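Local atomic coordinates of lovastatin nonaketide synthase, polyketide synthase component (Aspergillus terreus, PDB entry 7CPX), a protein that builds the dihydromonacolin L nonaketide of lovastatin biosynthesis from malonyl-CoA as a homodimeric, multidomain polyketide synthase working with the partner protein LovC. Residues D1189-C1194 / E2362-H2367; D1269-A1274 / L1810-A1815. The protein carries 2 engineered substitutions. All coordinates share one frame; numbering follows the deposited sequence.

Contact 1. Residues D1189-C1194 / E2362-H2367; sequences DRRLRC and EEHELH
R1193 NH2 meets E2365 OE2 in a salt bridge that ties the dehydratase domain to the ketoreductase domain; its modelled length of 2.4 Å is shorter than expected and not to be read as precise. R1193 sits in the loop between helix 1170-1184 and strand 1196-1206, within the predicted C-terminal hotdog fold; E2365 lies in the first turn of helix 2363-2385. The two side chains approach tip to tip, with guanidinium and carboxylate planes only 5° apart. The E2365 chain runs extended beyond CG, whereas a bend at chi3 sets the direction in which NE of R1193 leaves its chain. A second, long ion pair from the same NH2 reaches E2362 at the N-cap, completing a salt-bridge network, although the carboxylate of E2362 is less surely placed. Its aliphatic part is clearer: E2362 CG approaches the R1193 guanidinium at its edge, 3.8 Å from NH2, and also lies against R1191 CD at 3.7 Å. R1191 runs extended from CG to NE across E2362, and its NH2 forms a salt bridge with D1231, also in the dehydratase domain. H2364 crosses R1191 at about a right angle, and its CB stands 3.6 Å above the centre of the R1191 guanidinium plane.

Contact 2. Residues D1269-A1274 / L1810-A1815; sequences DHAMFA and LKRDLA
This is a close main-chain contact, without a hydrogen bond across it, at the edge of a mixed sheet in which strands 1275-1280, outermost within this chain, and 1804-1811 are antiparallel neighbours. The loop leading into strand 1275-1280 meets the corner where strand 1804-1811 gives way to helix 1814-1822. The backbones come nearest at A1274 and R1812, whose CA atoms lie 4.1 Å apart. Two CA-H...O contacts run in opposite senses: R1812 CA points its hydrogen at F1273 O over 3.5 Å, with an angle of 153° at the hydrogen, and A1274 CA approaches K1811 O at the same distance but less directly, at 130°. The methyl of A1274 adds a loose apolar touch, its CB 4.4 Å from L1810 CB. R1812 carries most of the side-chain contact. Its chain bends at chi2 (-62°), and CD rests 3.5 Å from F1273 O. The guanidinium beyond is modelled too close to A1271 O, which leaves its exact position doubtful; as placed, NH1 is hydrogen-bonded to I2405 O. D1813 is the N-cap of helix 1814-1822, with a weak capping bond from A1815 N to OD1, and its OD2 forms salt bridges with R1816 and R1275. On the helical side of the loop, F1273 packs against both helix 1814-1822 and helix 2363-2385.

How the contacts relate
Contacts 1 and 2 have their centres 14 Å apart and meet through H1270 and M1272. H1270 ND1 lies 2.9 Å from R1193 NH1, and the same ring also stands beside E2365, so the loop 1269-1274 borders the ion pair of contact 1; M1272 CE also lies 3.4 Å from E2365 O. Helix 2363-2385 is thus shared: its first turn faces the dehydratase loop, and it also receives M1272 and F1273. The loop follows strand 1249-1260, the antiparallel neighbour of strand 1196-1206, which begins just after segment 1189-1194. In sequence, both segments of contact 2 fall between those of contact 1. Both contacts lie away from the annotated catalytic residues and the NADP pocket.

Contact 1. Residues D1189-C1194 / E2362-H2367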
loop_
_atom_site.group_PDB
_atom_site.type_symbol
_atom_site.label_atom_id
_atom_site.label_comp_id
_atom_site.label_asym_id
_atom_site.label_seq_id
_atom_site.Cartn_x
_atom_site.Cartn_y
_atom_site.Cartn_z
ATOM N N ASP A 1189 16.903 9.123 42.142
ATOM C CA ASP A 1189 17.953 10.084 41.825
ATOM C C ASP A 1189 17.466 11.235 40.957
ATOM O O ASP A 1189 17.961 12.357 41.103
ATOM C CB ASP A 1189 19.123 9.383 41.126
ATOM C CG ASP A 1189 18.765 8.878 39.743
ATOM O OD1 ASP A 1189 17.596 9.022 39.329
ATOM O OD2 ASP A 1189 19.660 8.332 39.064
ATOM N N ARG A 1190 16.513 10.979 40.060
ATOM C CA ARG A 1190 15.929 11.998 39.190
ATOM C C ARG A 1190 16.902 12.462 38.112
ATOM O O ARG A 1190 16.826 13.603 37.649
ATOM C CB ARG A 1190 15.428 13.202 39.992
ATOM C CG ARG A 1190 14.468 12.846 41.106
ATOM C CD ARG A 1190 13.154 12.298 40.589
ATOM N NE ARG A 1190 12.271 11.929 41.689
ATOM C CZ ARG A 1190 11.621 12.799 42.450
ATOM N NH1 ARG A 1190 11.731 14.104 42.256
ATOM N NH2 ARG A 1190 10.848 12.350 43.434
ATOM N N ARG A 1191 17.826 11.593 37.702
ATOM C CA ARG A 1191 18.632 11.874 36.524
ATOM C C ARG A 1191 17.795 11.879 35.252
ATOM O O ARG A 1191 18.260 12.382 34.223
ATOM C CB ARG A 1191 19.757 10.846 36.406
ATOM C CG ARG A 1191 20.843 11.213 35.414
ATOM C CD ARG A 1191 22.118 10.435 35.685
ATOM N NE ARG A 1191 22.908 10.222 34.478
ATOM C CZ ARG A 1191 23.633 11.155 33.880
ATOM N NH1 ARG A 1191 23.668 12.399 34.330
ATOM N NH2 ARG A 1191 24.339 10.835 32.800
ATOM N N LEU A 1192 16.580 11.340 35.307
ATOM C CA LEU A 1192 15.676 11.298 34.161
ATOM C C LEU A 1192 14.703 12.474 34.245
ATOM O O LEU A 1192 13.490 12.320 34.384
ATOM C CB LEU A 1192 14.940 9.963 34.128
ATOM C CG LEU A 1192 14.197 9.599 32.846
ATOM C CD1 LEU A 1192 15.183 9.236 31.756
ATOM C CD2 LEU A 1192 13.236 8.454 33.106
ATOM N N ARG A 1193 15.271 13.675 34.147
ATOM C CA ARG A 1193 14.513 14.896 34.385
ATOM C C ARG A 1193 13.480 15.193 33.305
ATOM O O ARG A 1193 12.636 16.073 33.510
ATOM C CB ARG A 1193 15.469 16.082 34.524
ATOM C CG ARG A 1193 15.820 16.403 35.965
ATOM C CD ARG A 1193 17.053 17.275 36.065
ATOM N NE ARG A 1193 18.271 16.485 36.192
ATOM C CZ ARG A 1193 18.669 15.906 37.317
ATOM N NH1 ARG A 1193 17.954 15.988 38.427
ATOM N NH2 ARG A 1193 19.811 15.224 37.327
ATOM N N CYS A 1194 13.518 14.493 32.173
ATOM C CA CYS A 1194 12.510 14.660 31.136
ATOM C C CYS A 1194 12.174 13.298 30.550
ATOM O O CYS A 1194 12.963 12.353 30.624
ATOM C CB CYS A 1194 12.978 15.620 30.035
ATOM S SG CYS A 1194 14.459 15.091 29.159
ATOM N N GLU A 2362 23.352 12.584 41.243
ATOM C CA GLU A 2362 23.535 11.347 40.504
ATOM C C GLU A 2362 25.002 10.928 40.527
ATOM O O GLU A 2362 25.901 11.714 40.836
ATOM C CB GLU A 2362 23.071 11.498 39.054
ATOM C CG GLU A 2362 21.890 12.431 38.845
ATOM C CD GLU A 2362 20.719 12.133 39.759
ATOM O OE1 GLU A 2362 20.899 12.159 40.995
ATOM O OE2 GLU A 2362 19.614 11.875 39.240
ATOM N N GLU A 2363 25.232 9.657 40.196
ATOM C CA GLU A 2363 26.596 9.162 40.057
ATOM C C GLU A 2363 27.387 10.035 39.092
ATOM O O GLU A 2363 28.486 10.504 39.408
ATOM C CB GLU A 2363 26.562 7.709 39.579
ATOM C CG GLU A 2363 27.913 7.110 39.222
ATOM C CD GLU A 2363 27.789 5.692 38.699
ATOM O OE1 GLU A 2363 26.772 5.035 39.002
ATOM O OE2 GLU A 2363 28.702 5.238 37.979
ATOM N N HIS A 2364 26.825 10.282 37.909
ATOM C CA HIS A 2364 27.510 11.097 36.916
ATOM C C HIS A 2364 27.429 12.580 37.247
ATOM O O HIS A 2364 28.355 13.332 36.929
ATOM C CB HIS A 2364 26.926 10.813 35.535
ATOM C CG HIS A 2364 26.797 9.353 35.242
ATOM N ND1 HIS A 2364 27.876 8.564 34.903
ATOM C CD2 HIS A 2364 25.722 8.530 35.268
ATOM C CE1 HIS A 2364 27.468 7.322 34.720
ATOM N NE2 HIS A 2364 26.166 7.273 34.935
ATOM N N GLU A 2365 26.354 13.022 37.899
ATOM C CA GLU A 2365 26.338 14.386 38.412
ATOM C C GLU A 2365 27.353 14.555 39.534
ATOM O O GLU A 2365 27.956 15.624 39.671
ATOM C CB GLU A 2365 24.939 14.761 38.890
ATOM C CG GLU A 2365 23.993 15.138 37.766
ATOM C CD GLU A 2365 22.709 15.755 38.273
ATOM O OE1 GLU A 2365 22.446 15.654 39.490
ATOM O OE2 GLU A 2365 21.964 16.341 37.460
ATOM N N LEU A 2366 27.566 13.512 40.337
ATOM C CA LEU A 2366 28.645 13.556 41.317
ATOM C C LEU A 2366 29.999 13.626 40.627
ATOM O O LEU A 2366 30.908 14.324 41.091
ATOM C CB LEU A 2366 28.579 12.338 42.236
ATOM C CG LEU A 2366 29.770 12.171 43.182
ATOM C CD1 LEU A 2366 29.958 13.405 44.044
ATOM C CD2 LEU A 2366 29.581 10.949 44.050
ATOM N N HIS A 2367 30.157 12.896 39.521
ATOM C CA HIS A 2367 31.388 13.000 38.746
ATOM C C HIS A 2367 31.584 14.420 38.235
ATOM O O HIS A 2367 32.697 14.951 38.264
ATOM C CB HIS A 2367 31.360 12.012 37.580
ATOM C CG HIS A 2367 31.268 10.581 38.003
ATOM N ND1 HIS A 2367 30.981 9.562 37.121
ATOM C CD2 HIS A 2367 31.428 9.997 39.213
ATOM C CE1 HIS A 2367 30.965 8.412 37.771
ATOM N NE2 HIS A 2367 31.233 8.648 39.042
#

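Contact 2. Residues D1269-A1274 / L1810-A1815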
loop_
_atom_site.group_PDB
_atom_site.type_symbol
_atom_site.label_atom_id
_atom_site.label_comp_id
_atom_site.label_asym_id
_atom_site.label_seq_id
_atom_site.Cartn_x
_atom_site.Cartn_y
_atom_site.Cartn_z
ATOM N N ASP A 1269 16.319 22.135 34.351
ATOM C CA ASP A 1269 17.698 22.261 34.798
ATOM C C ASP A 1269 17.900 21.776 36.228
ATOM O O ASP A 1269 17.053 21.985 37.101
ATOM C CB ASP A 1269 18.226 23.684 34.604
ATOM C CG ASP A 1269 18.417 24.039 33.145
ATOM O OD1 ASP A 1269 18.131 23.182 32.281
ATOM O OD2 ASP A 1269 18.855 25.172 32.858
ATOM N N HIS A 1270 19.033 21.122 36.457
ATOM C CA HIS A 1270 19.414 20.658 37.785
ATOM C C HIS A 1270 20.220 21.731 38.508
ATOM O O HIS A 1270 21.375 21.993 38.160
ATOM C CB HIS A 1270 20.130 19.310 37.735
ATOM C CG HIS A 1270 20.198 18.615 39.058
ATOM N ND1 HIS A 1270 19.073 18.261 39.771
ATOM C CD2 HIS A 1270 21.255 18.210 39.798
ATOM C CE1 HIS A 1270 19.435 17.665 40.892
ATOM N NE2 HIS A 1270 20.754 17.620 40.932
ATOM N N ALA A 1271 19.608 22.351 39.517
ATOM C CA ALA A 1271 20.197 23.486 40.216
ATOM C C ALA A 1271 20.994 23.070 41.445
ATOM O O ALA A 1271 21.093 23.844 42.405
ATOM C CB ALA A 1271 19.102 24.479 40.607
ATOM N N MET A 1272 21.571 21.867 41.444
ATOM C CA MET A 1272 22.261 21.389 42.637
ATOM C C MET A 1272 23.445 22.284 42.985
ATOM O O MET A 1272 23.649 22.632 44.153
ATOM C CB MET A 1272 22.715 19.943 42.436
ATOM C CG MET A 1272 23.810 19.758 41.394
ATOM S SD MET A 1272 24.318 18.037 41.237
ATOM C CE MET A 1272 25.968 18.237 40.575
ATOM N N PHE A 1273 24.223 22.682 41.982
ATOM C CA PHE A 1273 25.418 23.475 42.241
ATOM C C PHE A 1273 25.053 24.796 42.902
ATOM O O PHE A 1273 24.047 25.425 42.566
ATOM C CB PHE A 1273 26.176 23.743 40.940
ATOM C CG PHE A 1273 26.955 22.564 40.428
ATOM C CD1 PHE A 1273 27.812 21.864 41.254
ATOM C CD2 PHE A 1273 26.833 22.165 39.111
ATOM C CE1 PHE A 1273 28.530 20.788 40.778
ATOM C CE2 PHE A 1273 27.546 21.090 38.630
ATOM C CZ PHE A 1273 28.396 20.399 39.464
ATOM N N ALA A 1274 25.886 25.215 43.851
ATOM C CA ALA A 1274 25.703 26.485 44.534
ATOM C C ALA A 1274 27.051 26.964 45.048
ATOM O O ALA A 1274 27.976 26.171 45.236
ATOM C CB ALA A 1274 24.705 26.363 45.690
ATOM N N LEU A 1810 23.968 30.843 49.959
ATOM C CA LEU A 1810 24.096 29.853 48.900
ATOM C C LEU A 1810 23.343 30.332 47.670
ATOM O O LEU A 1810 22.112 30.441 47.692
ATOM C CB LEU A 1810 23.565 28.505 49.374
ATOM C CG LEU A 1810 24.023 28.108 50.777
ATOM C CD1 LEU A 1810 23.521 26.730 51.138
ATOM C CD2 LEU A 1810 25.533 28.172 50.878
ATOM N N LYS A 1811 24.076 30.621 46.598
ATOM C CA LYS A 1811 23.488 31.100 45.357
ATOM C C LYS A 1811 23.890 30.181 44.216
ATOM O O LYS A 1811 25.070 29.852 44.057
ATOM C CB LYS A 1811 23.920 32.538 45.063
ATOM C CG LYS A 1811 23.531 33.511 46.163
ATOM C CD LYS A 1811 22.938 34.803 45.622
ATOM C CE LYS A 1811 24.009 35.761 45.134
ATOM N NZ LYS A 1811 23.461 37.134 44.946
ATOM N N ARG A 1812 22.905 29.776 43.420
ATOM C CA ARG A 1812 23.154 28.845 42.329
ATOM C C ARG A 1812 24.283 29.363 41.452
ATOM O O ARG A 1812 24.155 30.414 40.816
ATOM C CB ARG A 1812 21.886 28.653 41.499
ATOM C CG ARG A 1812 20.664 28.212 42.288
ATOM C CD ARG A 1812 20.870 26.857 42.934
ATOM N NE ARG A 1812 19.644 26.357 43.543
ATOM C CZ ARG A 1812 19.566 25.252 44.271
ATOM N NH1 ARG A 1812 20.628 24.498 44.497
ATOM N NH2 ARG A 1812 18.392 24.892 44.783
ATOM N N ASP A 1813 25.391 28.624 41.414
ATOM C CA ASP A 1813 26.543 29.009 40.603
ATOM C C ASP A 1813 26.187 28.729 39.147
ATOM O O ASP A 1813 26.480 27.671 38.584
ATOM C CB ASP A 1813 27.791 28.255 41.041
ATOM C CG ASP A 1813 29.037 28.721 40.314
ATOM O OD1 ASP A 1813 28.937 29.664 39.503
ATOM O OD2 ASP A 1813 30.117 28.140 40.552
ATOM N N LEU A 1814 25.539 29.717 38.528
ATOM C CA LEU A 1814 24.993 29.530 37.191
ATOM C C LEU A 1814 26.058 29.133 36.181
ATOM O O LEU A 1814 25.730 28.506 35.172
ATOM C CB LEU A 1814 24.288 30.807 36.732
ATOM C CG LEU A 1814 23.105 31.246 37.598
ATOM C CD1 LEU A 1814 22.478 32.514 37.045
ATOM C CD2 LEU A 1814 22.064 30.141 37.706
ATOM N N ALA A 1815 27.324 29.470 36.428
ATOM C CA ALA A 1815 28.382 29.047 35.518
ATOM C C ALA A 1815 28.481 27.526 35.467
ATOM O O ALA A 1815 28.325 26.912 34.405
ATOM C CB ALA A 1815 29.716 29.660 35.943
#